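Local coordinates for protein glycoside hydrolase (Streptococcus pneumoniae serotype 4, PDB 6ORH) that probably acts as an alpha-L-fucosidase of glycoside hydrolase family 29, removing fucose from host-derived carbohydrate antigens, at residues 216-225 / 281-290. The protein carries 2 engineered substitutions. Residues are numbered along the deposited sequence; the frame is centred on the assembly and turned at random.
Sequences RGYAGDPLWQ and IYFHSVGRGT. With EDO (1,2-ethanediol), chain L; EDO (1,2-ethanediol), chain I.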
ATOM      1  N   ARG A 216       9.800   2.448  -8.600  0.50 14.95           N
ATOM      2  CA  ARG A 216       8.388   2.633  -8.908  0.50 16.53           C
ATOM      3  C   ARG A 216       7.828   3.918  -8.302  0.50 16.98           C
ATOM      4  O   ARG A 216       6.675   4.280  -8.554  0.50 17.82           O
ATOM      5  CB  ARG A 216       7.571   1.439  -8.401  0.50 17.74           C
ATOM      6  CG  ARG A 216       7.782   0.185  -9.232  0.50 19.49           C
ATOM      7  CD  ARG A 216       7.213  -1.070  -8.610  0.50 21.65           C
ATOM      8  NE  ARG A 216       8.351  -1.970  -8.689  0.50 24.68           N
ATOM      9  CZ  ARG A 216       8.991  -2.511  -7.660  0.50 20.62           C
ATOM     10  NH1 ARG A 216       8.565  -2.333  -6.419  0.50 24.01           N
ATOM     11  NH2 ARG A 216      10.029  -3.290  -7.900  0.50 22.97           N
ATOM     12  N   GLY A 217       8.644   4.605  -7.497  1.00 15.96           N
ATOM     13  CA  GLY A 217       8.187   5.794  -6.799  1.00 17.05           C
ATOM     14  C   GLY A 217       7.345   5.458  -5.567  1.00 19.52           C
ATOM     15  O   GLY A 217       6.480   6.255  -5.169  1.00 21.12           O
ATOM     16  N   TYR A 218       7.613   4.282  -4.971  1.00 18.22           N
ATOM     17  CA  TYR A 218       6.774   3.817  -3.879  1.00 18.82           C
ATOM     18  C   TYR A 218       7.547   3.769  -2.560  1.00 17.39           C
ATOM     19  O   TYR A 218       8.438   2.942  -2.384  1.00 20.55           O
ATOM     20  CB  TYR A 218       6.250   2.408  -4.186  1.00 21.41           C
ATOM     21  CG  TYR A 218       5.349   1.848  -3.107  1.00 24.19           C
ATOM     22  CD1 TYR A 218       4.007   2.187  -3.067  1.00 23.70           C
ATOM     23  CD2 TYR A 218       5.838   0.992  -2.119  1.00 26.13           C
ATOM     24  CE1 TYR A 218       3.158   1.678  -2.097  1.00 26.42           C
ATOM     25  CE2 TYR A 218       4.999   0.482  -1.135  1.00 25.75           C
ATOM     26  CZ  TYR A 218       3.662   0.838  -1.120  1.00 25.45           C
ATOM     27  OH  TYR A 218       2.774   0.373  -0.186  1.00 27.43           O
ATOM     28  N   ALA A 219       7.167   4.637  -1.626  1.00 15.06           N
ATOM     29  CA  ALA A 219       7.651   4.533  -0.251  1.00 14.25           C
ATOM     30  C   ALA A 219       6.677   3.669   0.545  1.00 13.91           C
ATOM     31  O   ALA A 219       5.464   3.685   0.320  1.00 14.49           O
ATOM     32  CB  ALA A 219       7.706   5.907   0.369  1.00 14.51           C
ATOM     33  N   GLY A 220       7.229   2.960   1.533  1.00 11.72           N
ATOM     34  CA  GLY A 220       6.376   2.112   2.363  1.00 11.99           C
ATOM     35  C   GLY A 220       5.558   2.899   3.394  1.00 12.59           C
ATOM     36  O   GLY A 220       5.764   4.093   3.644  1.00 11.74           O
ATOM     37  N   ASP A 221       4.591   2.172   3.977  1.00 12.50           N
ATOM     38  CA  ASP A 221       3.932   2.615   5.195  1.00 12.34           C
ATOM     39  C   ASP A 221       4.070   1.445   6.159  1.00 11.82           C
ATOM     40  O   ASP A 221       3.494   0.387   5.904  1.00 13.75           O
ATOM     41  CB  ASP A 221       2.487   3.044   4.939  1.00 13.13           C
ATOM     42  CG  ASP A 221       1.859   3.802   6.106  1.00 14.07           C
ATOM     43  OD1 ASP A 221       2.601   4.485   6.823  1.00 13.94           O
ATOM     44  OD2 ASP A 221       0.631   3.726   6.254  1.00 16.00           O
ATOM     45  N   PRO A 222       4.859   1.557   7.239  1.00 11.87           N
ATOM     46  CA  PRO A 222       5.466   2.808   7.694  1.00 11.66           C
ATOM     47  C   PRO A 222       6.642   3.248   6.824  1.00 10.80           C
ATOM     48  O   PRO A 222       7.246   2.423   6.142  1.00 11.93           O
ATOM     49  CB  PRO A 222       6.050   2.443   9.076  1.00 12.29           C
ATOM     50  CG  PRO A 222       6.281   0.933   9.003  1.00 11.69           C
ATOM     51  CD  PRO A 222       5.144   0.439   8.160  1.00 11.64           C
ATOM     52  N   LEU A 223       6.927   4.562   6.849  1.00  9.96           N
ATOM     53  CA  LEU A 223       8.220   5.059   6.382  1.00  9.91           C
ATOM     54  C   LEU A 223       8.896   5.805   7.522  1.00 11.55           C
ATOM     55  O   LEU A 223       8.563   6.968   7.800  1.00 11.12           O
ATOM     56  CB  LEU A 223       8.108   5.948   5.128  1.00 10.59           C
ATOM     57  CG  LEU A 223       9.461   6.567   4.699  1.00 10.05           C
ATOM     58  CD1 LEU A 223      10.474   5.490   4.294  1.00 11.31           C
ATOM     59  CD2 LEU A 223       9.307   7.629   3.595  1.00 11.48           C
ATOM     60  N   TRP A 224       9.852   5.124   8.173  1.00 11.11           N
ATOM     61  CA  TRP A 224      10.766   5.771   9.105  1.00 10.50           C
ATOM     62  C   TRP A 224      11.942   6.339   8.315  1.00 10.53           C
ATOM     63  O   TRP A 224      12.604   5.602   7.557  1.00 10.83           O
ATOM     64  CB  TRP A 224      11.250   4.741  10.146  1.00 11.28           C
ATOM     65  CG  TRP A 224      10.119   4.184  10.955  1.00 11.59           C
ATOM     66  CD1 TRP A 224       9.450   2.992  10.821  1.00 11.74           C
ATOM     67  CD2 TRP A 224       9.524   4.861  12.077  1.00 11.82           C
ATOM     68  NE1 TRP A 224       8.465   2.878  11.785  1.00 11.84           N
ATOM     69  CE2 TRP A 224       8.508   4.013  12.566  1.00 11.86           C
ATOM     70  CE3 TRP A 224       9.756   6.119  12.673  1.00 12.31           C
ATOM     71  CZ2 TRP A 224       7.689   4.391  13.634  1.00 12.26           C
ATOM     72  CZ3 TRP A 224       8.982   6.471  13.768  1.00 11.52           C
ATOM     73  CH2 TRP A 224       7.980   5.605  14.233  1.00 11.86           C
ATOM     74  N   GLN A 225      12.162   7.654   8.432  1.00 10.18           N
ATOM     75  CA  GLN A 225      13.275   8.289   7.728  1.00 10.16           C
ATOM     76  C   GLN A 225      14.531   8.178   8.589  1.00 10.72           C
ATOM     77  O   GLN A 225      15.108   9.181   9.015  1.00 11.41           O
ATOM     78  CB  GLN A 225      12.927   9.753   7.405  1.00 11.14           C
ATOM     79  CG  GLN A 225      11.788   9.875   6.403  1.00 11.32           C
ATOM     80  CD  GLN A 225      12.195   9.576   4.978  1.00 11.28           C
ATOM     81  OE1 GLN A 225      12.832   8.566   4.662  1.00 11.50           O
ATOM     82  NE2 GLN A 225      11.821  10.467   4.061  1.00 12.06           N
ATOM     83  N   ILE A 281       1.983   7.855  -7.940  1.00 14.77           N
ATOM     84  CA  ILE A 281       3.361   7.981  -7.476  1.00 14.15           C
ATOM     85  C   ILE A 281       3.464   9.112  -6.447  1.00 15.03           C
ATOM     86  O   ILE A 281       4.117   8.961  -5.406  1.00 15.21           O
ATOM     87  CB  ILE A 281       4.300   8.155  -8.691  1.00 13.64           C
ATOM     88  CG1 ILE A 281       4.415   6.827  -9.453  1.00 14.37           C
ATOM     89  CG2 ILE A 281       5.667   8.680  -8.238  1.00 13.74           C
ATOM     90  CD1 ILE A 281       4.980   6.930 -10.863  1.00 15.48           C
ATOM     91  N   TYR A 282       2.864  10.273  -6.756  1.00 13.72           N
ATOM     92  CA  TYR A 282       2.972  11.435  -5.892  1.00 13.63           C
ATOM     93  C   TYR A 282       2.442  11.110  -4.493  1.00 14.30           C
ATOM     94  O   TYR A 282       3.109  11.387  -3.488  1.00 14.29           O
ATOM     95  CB  TYR A 282       2.217  12.607  -6.531  1.00 13.35           C
ATOM     96  CG  TYR A 282       2.346  13.893  -5.760  1.00 12.47           C
ATOM     97  CD1 TYR A 282       3.536  14.612  -5.764  1.00 13.30           C
ATOM     98  CD2 TYR A 282       1.290  14.387  -5.011  1.00 13.25           C
ATOM     99  CE1 TYR A 282       3.654  15.786  -5.043  1.00 12.98           C
ATOM    100  CE2 TYR A 282       1.380  15.577  -4.310  1.00 13.45           C
ATOM    101  CZ  TYR A 282       2.574  16.280  -4.333  1.00 12.69           C
ATOM    102  OH  TYR A 282       2.681  17.458  -3.668  1.00 14.69           O
ATOM    103  N   PHE A 283       1.261  10.474  -4.425  1.00 14.47           N
ATOM    104  CA  PHE A 283       0.699  10.198  -3.108  1.00 14.67           C
ATOM    105  C   PHE A 283       1.514   9.162  -2.333  1.00 14.29           C
ATOM    106  O   PHE A 283       1.413   9.135  -1.093  1.00 14.26           O
ATOM    107  CB  PHE A 283      -0.779   9.795  -3.239  1.00 15.13           C
ATOM    108  CG  PHE A 283      -1.692  10.989  -3.315  1.00 16.36           C
ATOM    109  CD1 PHE A 283      -2.065  11.680  -2.168  1.00 15.52           C
ATOM    110  CD2 PHE A 283      -2.196  11.422  -4.545  1.00 15.66           C
ATOM    111  CE1 PHE A 283      -2.881  12.799  -2.235  1.00 16.46           C
ATOM    112  CE2 PHE A 283      -3.029  12.532  -4.606  1.00 15.77           C
ATOM    113  CZ  PHE A 283      -3.370  13.230  -3.459  1.00 15.71           C
ATOM    114  N   HIS A 284       2.253   8.300  -3.045  1.00 14.45           N
ATOM    115  CA  HIS A 284       3.026   7.245  -2.381  1.00 15.99           C
ATOM    116  C   HIS A 284       4.484   7.639  -2.152  1.00 14.67           C
ATOM    117  O   HIS A 284       5.253   6.813  -1.629  1.00 14.72           O
ATOM    118  CB  HIS A 284       2.922   5.926  -3.153  1.00 17.67           C
ATOM    119  CG  HIS A 284       1.549   5.335  -3.077  1.00 22.02           C
ATOM    120  ND1 HIS A 284       0.580   5.597  -4.026  1.00 26.07           N
ATOM    121  CD2 HIS A 284       0.980   4.494  -2.191  1.00 25.17           C
ATOM    122  CE1 HIS A 284      -0.533   4.959  -3.727  1.00 25.52           C
ATOM    123  NE2 HIS A 284      -0.316   4.275  -2.602  1.00 25.25           N
ATOM    124  N   SER A 285       4.847   8.902  -2.468  1.00 13.15           N
ATOM    125  CA  SER A 285       6.218   9.352  -2.293  1.00 12.43           C
ATOM    126  C   SER A 285       6.170  10.613  -1.433  1.00 13.54           C
ATOM    127  O   SER A 285       6.243  10.569  -0.208  1.00 12.11           O
ATOM    128  CB  SER A 285       6.949   9.521  -3.655  1.00 13.03           C
ATOM    129  OG  SER A 285       6.216  10.408  -4.502  1.00 12.89           O
ATOM    130  N   VAL A 286       5.853  11.745  -2.058  1.00 12.83           N
ATOM    131  CA  VAL A 286       5.691  12.997  -1.336  1.00 12.29           C
ATOM    132  C   VAL A 286       4.591  12.836  -0.285  1.00 12.25           C
ATOM    133  O   VAL A 286       4.727  13.353   0.827  1.00 13.18           O
ATOM    134  CB  VAL A 286       5.389  14.140  -2.338  1.00 13.29           C
ATOM    135  CG1 VAL A 286       4.960  15.399  -1.595  1.00 13.61           C
ATOM    136  CG2 VAL A 286       6.650  14.426  -3.180  1.00 13.18           C
ATOM    137  N   GLY A 287       3.509  12.139  -0.653  1.00 13.03           N
ATOM    138  CA  GLY A 287       2.400  11.909   0.271  1.00 12.97           C
ATOM    139  C   GLY A 287       2.724  10.913   1.391  1.00 13.41           C
ATOM    140  O   GLY A 287       1.896  10.744   2.279  1.00 14.01           O
ATOM    141  N   ARG A 288       3.922  10.331   1.387  1.00 12.48           N
ATOM    142  CA  ARG A 288       4.351   9.484   2.507  1.00 12.65           C
ATOM    143  C   ARG A 288       5.580  10.077   3.186  1.00 12.39           C
ATOM    144  O   ARG A 288       6.229   9.421   4.025  1.00 14.52           O
ATOM    145  CB  ARG A 288       4.548   8.034   2.065  1.00 12.41           C
ATOM    146  CG  ARG A 288       3.206   7.346   1.828  1.00 13.80           C
ATOM    147  CD  ARG A 288       3.386   5.919   1.363  1.00 14.25           C
ATOM    148  NE  ARG A 288       2.064   5.306   1.338  1.00 14.73           N
ATOM    149  CZ  ARG A 288       1.829   4.008   1.231  1.00 14.57           C
ATOM    150  NH1 ARG A 288       2.817   3.123   1.089  1.00 15.44           N
ATOM    151  NH2 ARG A 288       0.576   3.584   1.320  1.00 14.39           N
ATOM    152  N   GLY A 289       5.888  11.332   2.870  1.00 11.88           N
ATOM    153  CA  GLY A 289       6.905  12.041   3.639  1.00 11.52           C
ATOM    154  C   GLY A 289       8.309  11.924   3.033  1.00 11.73           C
ATOM    155  O   GLY A 289       9.287  12.194   3.727  1.00 11.66           O
ATOM    156  N   THR A 290       8.397  11.633   1.736  1.00 11.26           N
ATOM    157  CA  THR A 290       9.740  11.583   1.150  1.00 11.94           C
ATOM    158  C   THR A 290       9.739  12.249  -0.227  1.00 12.02           C
ATOM    159  O   THR A 290       8.718  12.261  -0.902  1.00 12.40           O
ATOM    160  CB  THR A 290      10.238  10.129   1.116  1.00 13.15           C
ATOM    161  OG1 THR A 290      11.672  10.140   1.104  1.00 12.50           O
ATOM    162  CG2 THR A 290       9.730   9.349  -0.075  1.00 11.86           C
TER
HETATM  163  C1  EDO L 512       8.985  15.163   1.592  1.00 22.88           C
HETATM  164  O1  EDO L 512       9.681  15.732   0.536  1.00 16.65           O
HETATM  165  C2  EDO L 512       7.593  15.352   1.178  1.00 22.07           C
HETATM  166  O2  EDO L 512       6.721  14.780   2.011  1.00 18.16           O
HETATM  167  C1  EDO I 509       1.971   3.601  -7.627  1.00 44.45           C
HETATM  168  O1  EDO I 509       1.299   3.454  -6.390  1.00 48.33           O
HETATM  169  C2  EDO I 509       3.443   3.636  -7.424  1.00 41.39           C
HETATM  170  O2  EDO I 509       3.831   4.264  -6.212  1.00 40.99           O
HETATM  171  O   HOH W   1       7.920   9.477   6.485  1.00 12.31           O
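Arg-288 reaches across to the 216-225 loop, where its NH1 donates to Ala-219 O (2.8 Å), a bond lying in both the carbonyl and the guanidinium planes. The same nitrogen makes a weak bond to Tyr-218 OH (3.0 Å). The side chain runs extended from CG to NE, and its flat end is sandwiched: His-284 CD2 sits over one face and Asp-221 CB over the other. His-284 CD2 also meets Tyr-218 CE1 at 3.6 Å, the two rings near parallel but slid apart. Next to this cluster, Ala-219 N donates to His-284 O (2.9 Å), and Ala-219 CB packs on Thr-290 CG2. Farther along, Leu-223 CD2 touches Thr-290 CB (3.6 Å). Gln-225, bent at chi2 (-76°), turns its NE2 to Thr-290 OG1 (3.0 Å) and, weakly, to Gly-289 O. Gly-254 of strand 250-259 bonds both side chains: its N donates to Gln-225 OE1, its O accepts from Thr-290 OG1. Asp-221 forms a salt bridge with Arg-417, while His-284 ND1 bonds to Glu-280 O. The contact ties the loop between strands 209-211 and 226-227 of the TIM-barrel-clan alpha-L-fucosidase domain to the turn leaving helix 275-284, largely through main-chain carbonyls; the guanidinium charge probably polarises Ala-219 C=O.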